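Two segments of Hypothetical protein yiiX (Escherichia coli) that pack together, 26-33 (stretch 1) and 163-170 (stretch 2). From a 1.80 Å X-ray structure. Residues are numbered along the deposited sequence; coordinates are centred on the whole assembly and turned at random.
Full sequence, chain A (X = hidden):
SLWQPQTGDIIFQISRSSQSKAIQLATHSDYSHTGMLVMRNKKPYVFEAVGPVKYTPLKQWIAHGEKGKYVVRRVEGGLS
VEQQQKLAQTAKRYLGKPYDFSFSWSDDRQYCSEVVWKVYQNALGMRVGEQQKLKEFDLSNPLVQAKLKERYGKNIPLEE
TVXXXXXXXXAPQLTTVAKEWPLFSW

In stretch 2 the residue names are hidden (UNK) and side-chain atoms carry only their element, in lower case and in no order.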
# COMPACT_ATOMS: atom_id res chain seq x y z
N ALA A 26 11.22 -9.70 3.41
CA ALA A 26 10.30 -10.24 4.39
C ALA A 26 8.94 -10.67 3.78
O ALA A 26 8.25 -11.57 4.31
CB ALA A 26 10.06 -9.21 5.49
N THR A 27 8.54 -10.00 2.71
CA THR A 27 7.16 -10.22 2.21
C THR A 27 7.13 -11.00 0.91
O THR A 27 6.03 -11.21 0.35
CB THR A 27 6.41 -8.92 1.96
OG1 THR A 27 7.03 -8.22 0.88
CG2 THR A 27 6.32 -8.05 3.24
N HIS A 28 8.33 -11.39 0.47
CA HIS A 28 8.64 -12.12 -0.77
C HIS A 28 8.08 -11.40 -1.98
O HIS A 28 7.31 -11.97 -2.75
CB HIS A 28 8.17 -13.59 -0.72
CG HIS A 28 8.95 -14.46 0.22
ND1 HIS A 28 8.80 -15.84 0.26
CD2 HIS A 28 9.85 -14.15 1.18
CE1 HIS A 28 9.60 -16.34 1.19
NE2 HIS A 28 10.25 -15.34 1.77
N SER A 29 8.44 -10.14 -2.15
CA SER A 29 7.69 -9.31 -3.08
C SER A 29 8.63 -8.32 -3.70
O SER A 29 9.62 -7.95 -3.07
CB SER A 29 6.57 -8.56 -2.32
OG SER A 29 5.84 -7.69 -3.18
N ASP A 30 8.30 -7.90 -4.92
CA ASP A 30 8.86 -6.72 -5.54
C ASP A 30 8.27 -5.40 -5.03
O ASP A 30 8.86 -4.36 -5.27
CB ASP A 30 8.61 -6.79 -7.05
CG ASP A 30 9.40 -7.92 -7.73
OD1 ASP A 30 10.49 -8.27 -7.20
OD2 ASP A 30 8.92 -8.42 -8.80
N TYR A 31 7.12 -5.41 -4.38
CA TYR A 31 6.40 -4.17 -4.08
C TYR A 31 6.75 -3.72 -2.68
O TYR A 31 6.58 -4.47 -1.72
CB TYR A 31 4.86 -4.36 -4.18
CG TYR A 31 4.50 -5.10 -5.42
CD1 TYR A 31 5.05 -4.72 -6.63
CD2 TYR A 31 3.67 -6.23 -5.38
CE1 TYR A 31 4.79 -5.43 -7.80
CE2 TYR A 31 3.41 -6.94 -6.55
CZ TYR A 31 3.99 -6.51 -7.74
OH TYR A 31 3.75 -7.16 -8.90
N SER A 32 7.19 -2.48 -2.57
CA SER A 32 7.48 -1.96 -1.25
C SER A 32 6.75 -0.65 -0.93
O SER A 32 6.98 -0.06 0.15
CB SER A 32 9.00 -1.85 -1.06
OG SER A 32 9.56 -0.97 -2.02
N HIS A 33 5.88 -0.19 -1.85
CA HIS A 33 5.00 0.93 -1.55
C HIS A 33 3.72 0.80 -2.36
O HIS A 33 3.75 0.22 -3.44
CB HIS A 33 5.67 2.27 -1.87
CG HIS A 33 4.90 3.47 -1.41
ND1 HIS A 33 4.36 3.56 -0.13
CD2 HIS A 33 4.57 4.62 -2.04
CE1 HIS A 33 3.74 4.73 -0.01
NE2 HIS A 33 3.84 5.38 -1.16
N UNK A 163 -0.75 -6.04 7.25
CA UNK A 163 -1.13 -6.29 5.84
C UNK A 163 -0.01 -5.76 4.97
O UNK A 163 0.29 -4.56 5.02
c UNK A 163 -3.58 -6.13 6.26
c UNK A 163 -2.45 -5.57 5.45
c UNK A 163 -2.74 -5.74 3.94
N UNK A 164 0.59 -6.61 4.15
CA UNK A 164 1.68 -6.14 3.28
C UNK A 164 1.17 -5.61 1.92
O UNK A 164 0.00 -5.86 1.54
c UNK A 164 2.68 -7.27 3.07
o UNK A 164 2.08 -8.32 2.32
N UNK A 165 2.02 -4.87 1.19
CA UNK A 165 1.67 -4.55 -0.19
C UNK A 165 1.43 -5.81 -1.01
O UNK A 165 0.45 -5.86 -1.76
c UNK A 165 3.48 -3.19 0.54
c UNK A 165 2.88 -3.77 -0.71
c UNK A 165 3.29 -4.24 1.60
N UNK A 166 2.30 -6.83 -0.90
CA UNK A 166 2.06 -8.09 -1.65
C UNK A 166 0.69 -8.70 -1.30
O UNK A 166 -0.01 -9.22 -2.19
n UNK A 166 2.33 -10.56 -4.66
c UNK A 166 3.14 -10.35 -2.35
c UNK A 166 3.25 -10.02 -3.85
o UNK A 166 4.15 -9.30 -4.26
c UNK A 166 3.19 -9.12 -1.40
N UNK A 167 0.32 -8.66 -0.03
CA UNK A 167 -0.99 -9.19 0.38
C UNK A 167 -2.14 -8.49 -0.34
O UNK A 167 -3.03 -9.17 -0.82
c UNK A 167 -1.17 -9.15 1.85
N UNK A 168 -2.09 -7.16 -0.46
CA UNK A 168 -3.16 -6.44 -1.17
C UNK A 168 -3.13 -6.82 -2.63
O UNK A 168 -4.16 -7.10 -3.25
c UNK A 168 -4.14 -4.20 -1.86
c UNK A 168 -3.01 -4.91 -1.06
c UNK A 168 -2.99 -4.51 0.42
N UNK A 169 -1.93 -6.88 -3.20
CA UNK A 169 -1.83 -7.21 -4.61
C UNK A 169 -2.52 -8.52 -4.94
O UNK A 169 -3.18 -8.62 -5.98
c UNK A 169 -0.19 -8.84 -7.05
c UNK A 169 0.05 -6.46 -7.35
c UNK A 169 -0.16 -7.56 -6.50
c UNK A 169 0.20 -6.63 -8.70
c UNK A 169 0.17 -7.92 -9.26
c UNK A 169 -0.02 -9.02 -8.43
c UNK A 169 -0.35 -7.34 -5.03
N UNK A 170 -2.35 -9.52 -4.09
CA UNK A 170 -2.82 -10.89 -4.32
C UNK A 170 -4.27 -11.09 -3.88
O UNK A 170 -4.76 -12.24 -3.86
c UNK A 170 -0.59 -12.07 -4.17
o UNK A 170 -0.45 -11.89 -5.40
o UNK A 170 0.30 -12.48 -3.41
c UNK A 170 -1.95 -11.84 -3.53
O HOH W 1 5.07 -6.40 -0.21
O HOH W 2 5.93 -9.29 -6.30

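Position 163 carries three side-chain carbons, the first bearing the other two, and none comes within 9 Å of stretch 1. Three carbons in all, branched at CB, are valine, so this is Val163, which takes no part in the contact.

At position 164 a single carbon is followed by a single oxygen. The carbon, CB, lies 3.7 Å from CG2 of Thr27, and the oxygen is 3.0 Å from the backbone N of position 167. A two-atom side chain ending in oxygen is serine. Ser164 occupies the N-cap, where OG accepts from that N and so satisfies an amide left free in the first turn of the helix.

Three carbons at position 165 close a ring onto the backbone N; CB lies 3.9 Å from O of Tyr31 and 4.0 Å from CB of Tyr31. The ring defines proline. Pro165 opens the helix, where the lack of an amide hydrogen costs no helical bond.

Position 166 has three carbons in a row, the third carrying one oxygen and one nitrogen. The oxygen approaches OG of Ser29 to 2.6 Å. This terminal amide after two methylenes is glutamine. In Gln166, OE1 accepts a hydrogen bond from OG of Ser29 and lies 3.3 Å from CD2 of Tyr31.

One carbon at position 167, pointing sideways and touching nothing on stretch 1, is Ala167. Position 168 repeats the pattern of three carbons branched at CB; it is Val168, buried but out of reach of stretch 1.

At position 169 one carbon leads to a ring of six carbons without a hydroxyl. A carbon of this ring lies 3.5 Å from CE2 of Tyr31, which sits over one face of it. The residue is Phe169, and the carbon is CD1; the ring centroids are 4.8 Å apart, with planes inclined at 31°.

Two carbons at position 170, the second bearing two oxygens, make Asp170. It leaves helical geometry and does not touch stretch 1, but its OD2 accepts from NE2 of Gln166 at 3.1 Å.

OG of Ser29 accepts from N of Tyr31 at 2.9 Å while donating to OE1 of Gln166, linking the loop's backbone to the helix. Water 1 donates to OG1 of Thr27 and O of Tyr31 and accepts from N of Gln166; water 2 accepts from N of Asp30 and donates to OE1 of Gln166. Beside this network, Tyr31 packs against Pro165 and Phe169, one helical turn apart.

Stretch 2 163-170: VSPQAVFD
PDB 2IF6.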